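Local coordinates for putative GH105 family protein (Salmonella enterica subsp. enterica serovar Paratyphi A, PDB 3QWT), which is of unknown function but probably acts as a glycoside hydrolase of family GH105, whose relatives cleave unsaturated uronyl residues from polysaccharide fragments, at residues Ala141-His155 with Gln164-Leu178. Numbering follows the deposited sequence.
Sequences AMNEMPRTDHGGMQH and QQMWDDTLMMTVLPL
Thr170 OG1 lies 2.8 Å from His155 ND1, near the plane of the imidazole and almost straight at 166°, a hydrogen bond in which either atom could be the donor. A water donates to Met153 O and accepts from Trp167 N, joining the loop after helix 131-143 to strand 165-167, just ahead of helix 170-184. Both helices belong to the alpha/alpha toroid. The imidazole is also held through its face: it forms an offset stack on the six-membered ring of Trp167, with centroids 4.1 Å apart and planes at 10°, while His155 CB sits over the indole five-membered ring as a CH-pi contact. His155 swings its ring over the indole because CG stands anti to the backbone N (chi1 -168°), and NE2 bonds a glycerol, probably from the crystallisation liquor, which may mark a pocket. Trp167 NE1 in turn donates to Gln165 OE1 at 2.7 Å, in both the ring and carbonyl planes, which, with the stack, limits the indole's rotation. Beside the stack, His155 N donates to Gln165 O at 3.0 Å. Gln154, extended beyond CG, receives Gln164 N on OE1 from above its amide plane. At the far end the amide of Gln164, its chain bent at chi2, pairs twice with Asp149: OE1 takes Asp149 N in the carbonyl plane, on a lone pair, and NE2 donates to OD1 from above the carboxylate. Toward the helices the contact turns apolar. Met145 CE meets Thr174 tip to tip, while Thr174 OG1 bonds Val109 O. The straight chain of Met153 lays SE 3.8 Å from Thr174 CG2 and ends with CE 3.9 Å from Leu178 CD2, a methyl also met by Met142 SE at 4.1 Å.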
# COMPACT_ATOMS: atom_id res chain seq x y z
N ALA A 141 -9.23 -30.46 10.25
CA ALA A 141 -7.85 -30.72 9.86
C ALA A 141 -6.91 -29.79 10.62
O ALA A 141 -5.82 -30.20 11.04
CB ALA A 141 -7.67 -30.56 8.35
N MSE A 142 -7.33 -28.55 10.80
CA MSE A 142 -6.51 -27.59 11.53
C MSE A 142 -6.38 -27.89 13.03
O MSE A 142 -5.26 -27.86 13.58
CB MSE A 142 -7.03 -26.17 11.32
CG MSE A 142 -6.72 -25.63 9.94
SE MSE A 142 -4.78 -25.34 9.68
CE MSE A 142 -4.54 -23.77 10.78
N ASN A 143 -7.49 -28.21 13.68
CA ASN A 143 -7.57 -28.11 15.14
C ASN A 143 -7.88 -29.37 15.92
O ASN A 143 -7.62 -29.41 17.12
CB ASN A 143 -8.59 -27.04 15.54
CG ASN A 143 -8.23 -25.70 15.01
OD1 ASN A 143 -7.26 -25.09 15.46
ND2 ASN A 143 -8.99 -25.22 14.03
N GLU A 144 -8.42 -30.39 15.26
CA GLU A 144 -8.81 -31.62 15.95
C GLU A 144 -8.08 -32.87 15.44
O GLU A 144 -7.84 -33.80 16.21
CB GLU A 144 -10.33 -31.83 15.90
CG GLU A 144 -11.11 -30.66 16.46
CD GLU A 144 -12.59 -30.99 16.66
OE1 GLU A 144 -13.44 -30.13 16.33
OE2 GLU A 144 -12.90 -32.09 17.17
N MSE A 145 -7.75 -32.90 14.16
CA MSE A 145 -7.03 -34.06 13.64
C MSE A 145 -5.82 -34.34 14.52
O MSE A 145 -5.07 -33.43 14.86
CB MSE A 145 -6.65 -33.85 12.17
CG MSE A 145 -5.53 -34.75 11.65
SE MSE A 145 -5.02 -34.13 9.86
CE MSE A 145 -4.80 -35.84 8.91
N PRO A 146 -5.65 -35.60 14.94
CA PRO A 146 -4.54 -36.01 15.79
C PRO A 146 -3.19 -35.54 15.20
O PRO A 146 -3.00 -35.64 13.99
CB PRO A 146 -4.61 -37.55 15.74
CG PRO A 146 -5.97 -37.88 15.35
CD PRO A 146 -6.48 -36.74 14.51
N ARG A 147 -2.28 -35.03 16.03
CA ARG A 147 -0.92 -34.69 15.55
C ARG A 147 0.14 -35.56 16.21
O ARG A 147 -0.01 -35.95 17.37
CB ARG A 147 -0.56 -33.22 15.81
CG ARG A 147 -1.50 -32.20 15.17
CD ARG A 147 -1.41 -32.21 13.65
NE ARG A 147 -1.69 -30.89 13.09
CZ ARG A 147 -2.88 -30.49 12.64
NH1 ARG A 147 -3.91 -31.31 12.67
NH2 ARG A 147 -3.03 -29.27 12.15
N THR A 148 1.22 -35.83 15.48
CA THR A 148 2.36 -36.50 16.05
C THR A 148 3.23 -35.46 16.73
O THR A 148 2.89 -34.29 16.75
CB THR A 148 3.21 -37.17 14.96
OG1 THR A 148 3.90 -36.18 14.19
CG2 THR A 148 2.33 -38.01 14.03
N ASP A 149 4.35 -35.92 17.31
CA ASP A 149 5.46 -35.06 17.70
C ASP A 149 5.67 -34.00 16.62
O ASP A 149 5.49 -34.26 15.43
CB ASP A 149 6.76 -35.88 17.79
CG ASP A 149 6.77 -36.84 18.98
OD1 ASP A 149 5.72 -37.05 19.62
OD2 ASP A 149 7.85 -37.41 19.25
N HIS A 150 6.07 -32.81 17.06
CA HIS A 150 6.43 -31.73 16.15
C HIS A 150 5.25 -31.36 15.26
O HIS A 150 5.43 -30.86 14.16
CB HIS A 150 7.65 -32.13 15.31
CG HIS A 150 8.89 -32.35 16.12
ND1 HIS A 150 9.49 -31.34 16.84
CD2 HIS A 150 9.63 -33.46 16.34
CE1 HIS A 150 10.55 -31.81 17.46
NE2 HIS A 150 10.67 -33.10 17.17
N GLY A 151 4.05 -31.64 15.76
CA GLY A 151 2.84 -31.21 15.11
C GLY A 151 2.70 -31.75 13.71
O GLY A 151 2.05 -31.14 12.87
N GLY A 152 3.30 -32.90 13.46
CA GLY A 152 3.10 -33.58 12.19
C GLY A 152 1.69 -34.12 12.12
O GLY A 152 1.13 -34.56 13.13
N MSE A 153 1.09 -34.08 10.94
CA MSE A 153 -0.22 -34.68 10.76
C MSE A 153 -0.14 -36.20 10.88
O MSE A 153 0.65 -36.85 10.19
CB MSE A 153 -0.82 -34.27 9.43
CG MSE A 153 -1.22 -32.80 9.42
SE MSE A 153 -2.32 -32.42 7.88
CE MSE A 153 -3.20 -30.80 8.51
N GLN A 154 -0.95 -36.76 11.77
CA GLN A 154 -0.91 -38.19 11.98
C GLN A 154 -1.78 -38.86 10.94
O GLN A 154 -2.92 -38.45 10.72
CB GLN A 154 -1.38 -38.54 13.39
CG GLN A 154 -1.42 -40.03 13.68
CD GLN A 154 -1.67 -40.29 15.14
OE1 GLN A 154 -0.90 -39.87 16.01
NE2 GLN A 154 -2.77 -40.98 15.43
N HIS A 155 -1.24 -39.87 10.26
CA HIS A 155 -2.02 -40.54 9.22
C HIS A 155 -3.12 -41.41 9.83
O HIS A 155 -3.07 -42.64 9.74
CB HIS A 155 -1.13 -41.38 8.29
CG HIS A 155 -1.83 -41.84 7.05
ND1 HIS A 155 -1.96 -41.05 5.93
CD2 HIS A 155 -2.45 -43.01 6.76
CE1 HIS A 155 -2.62 -41.72 5.00
NE2 HIS A 155 -2.94 -42.91 5.48
N GLN A 164 1.32 -41.76 16.13
CA GLN A 164 2.68 -41.26 15.88
C GLN A 164 3.23 -41.48 14.46
O GLN A 164 4.41 -41.24 14.23
CB GLN A 164 3.66 -41.86 16.89
CG GLN A 164 3.47 -41.36 18.30
CD GLN A 164 4.00 -39.95 18.49
OE1 GLN A 164 3.84 -39.08 17.62
NE2 GLN A 164 4.64 -39.71 19.62
N GLN A 165 2.39 -41.94 13.53
CA GLN A 165 2.86 -42.22 12.16
C GLN A 165 2.55 -41.09 11.18
O GLN A 165 1.49 -40.45 11.27
CB GLN A 165 2.23 -43.50 11.61
CG GLN A 165 2.53 -44.78 12.36
CD GLN A 165 1.86 -45.98 11.69
OE1 GLN A 165 1.59 -45.96 10.49
NE2 GLN A 165 1.58 -47.02 12.47
N MSE A 166 3.48 -40.89 10.24
CA MSE A 166 3.31 -39.98 9.10
C MSE A 166 3.52 -40.77 7.80
O MSE A 166 4.48 -41.53 7.68
CB MSE A 166 4.30 -38.82 9.19
CG MSE A 166 4.06 -37.87 10.36
SE MSE A 166 5.31 -36.35 10.53
CE MSE A 166 4.85 -35.31 8.91
N TRP A 167 2.62 -40.60 6.83
CA TRP A 167 2.75 -41.32 5.56
C TRP A 167 2.84 -40.37 4.37
O TRP A 167 2.31 -39.26 4.43
CB TRP A 167 1.54 -42.23 5.31
CG TRP A 167 1.28 -43.28 6.34
CD1 TRP A 167 1.79 -43.35 7.60
CD2 TRP A 167 0.44 -44.43 6.19
NE1 TRP A 167 1.31 -44.46 8.24
CE2 TRP A 167 0.47 -45.14 7.40
CE3 TRP A 167 -0.35 -44.92 5.14
CZ2 TRP A 167 -0.24 -46.33 7.60
CZ3 TRP A 167 -1.07 -46.09 5.34
CH2 TRP A 167 -1.00 -46.79 6.57
N ASP A 168 3.46 -40.83 3.28
CA ASP A 168 3.38 -40.12 2.01
C ASP A 168 1.94 -39.65 1.69
O ASP A 168 1.72 -38.51 1.34
CB ASP A 168 3.82 -41.02 0.86
CG ASP A 168 5.21 -41.63 1.07
OD1 ASP A 168 5.95 -41.22 1.99
OD2 ASP A 168 5.58 -42.54 0.31
N ASP A 169 1.01 -40.59 1.78
CA ASP A 169 -0.35 -40.44 1.30
C ASP A 169 -1.03 -39.20 1.91
O ASP A 169 -1.91 -38.58 1.30
CB ASP A 169 -1.17 -41.72 1.60
CG ASP A 169 -0.46 -43.03 1.10
OD1 ASP A 169 -1.00 -43.72 0.20
OD2 ASP A 169 0.62 -43.36 1.62
N THR A 170 -0.63 -38.85 3.12
CA THR A 170 -1.21 -37.69 3.78
C THR A 170 -1.08 -36.48 2.88
O THR A 170 -1.95 -35.64 2.87
CB THR A 170 -0.53 -37.42 5.12
OG1 THR A 170 -0.69 -38.58 5.95
CG2 THR A 170 -1.13 -36.22 5.81
N LEU A 171 -0.00 -36.39 2.09
CA LEU A 171 0.18 -35.16 1.32
C LEU A 171 -0.92 -34.97 0.28
O LEU A 171 -1.31 -33.83 -0.01
CB LEU A 171 1.59 -35.05 0.70
CG LEU A 171 2.69 -34.73 1.73
CD1 LEU A 171 4.06 -35.12 1.21
CD2 LEU A 171 2.66 -33.26 2.16
N MSE A 172 -1.44 -36.08 -0.24
CA MSE A 172 -2.47 -36.02 -1.26
C MSE A 172 -3.88 -35.90 -0.68
O MSE A 172 -4.71 -35.12 -1.17
CB MSE A 172 -2.39 -37.27 -2.17
CG MSE A 172 -3.48 -37.37 -3.23
SE MSE A 172 -3.26 -36.09 -4.69
CE MSE A 172 -4.92 -35.10 -4.45
N MSE A 173 -4.15 -36.67 0.37
CA MSE A 173 -5.51 -36.81 0.91
C MSE A 173 -5.98 -35.69 1.85
O MSE A 173 -7.18 -35.51 2.03
CB MSE A 173 -5.67 -38.14 1.63
CG MSE A 173 -5.11 -39.33 0.87
SE MSE A 173 -5.59 -39.36 -1.02
CE MSE A 173 -4.26 -40.71 -1.55
N THR A 174 -5.04 -34.98 2.49
CA THR A 174 -5.42 -33.91 3.42
C THR A 174 -4.66 -32.61 3.23
O THR A 174 -5.24 -31.53 3.24
CB THR A 174 -5.30 -34.36 4.91
OG1 THR A 174 -6.34 -35.30 5.19
CG2 THR A 174 -5.47 -33.20 5.87
N VAL A 175 -3.35 -32.69 3.06
CA VAL A 175 -2.61 -31.45 2.91
C VAL A 175 -3.06 -30.64 1.70
O VAL A 175 -3.37 -29.47 1.82
CB VAL A 175 -1.10 -31.66 2.82
CG1 VAL A 175 -0.43 -30.28 2.84
CG2 VAL A 175 -0.62 -32.51 3.96
N LEU A 176 -3.06 -31.25 0.52
CA LEU A 176 -3.39 -30.49 -0.67
C LEU A 176 -4.81 -29.91 -0.57
O LEU A 176 -5.02 -28.75 -0.90
CB LEU A 176 -3.21 -31.33 -1.93
CG LEU A 176 -3.60 -30.61 -3.22
CD1 LEU A 176 -2.82 -29.32 -3.39
CD2 LEU A 176 -3.37 -31.51 -4.40
N PRO A 177 -5.79 -30.73 -0.13
CA PRO A 177 -7.14 -30.16 0.05
C PRO A 177 -7.14 -28.98 1.00
O PRO A 177 -7.84 -27.99 0.76
CB PRO A 177 -7.93 -31.33 0.65
CG PRO A 177 -7.25 -32.55 0.12
CD PRO A 177 -5.79 -32.20 -0.02
N LEU A 178 -6.37 -29.07 2.08
CA LEU A 178 -6.31 -27.98 3.05
C LEU A 178 -5.74 -26.70 2.45
O LEU A 178 -6.29 -25.62 2.62
CB LEU A 178 -5.50 -28.39 4.28
CG LEU A 178 -5.29 -27.25 5.27
CD1 LEU A 178 -6.62 -26.75 5.87
CD2 LEU A 178 -4.34 -27.72 6.35
O HOH W 1 1.12 -37.98 7.57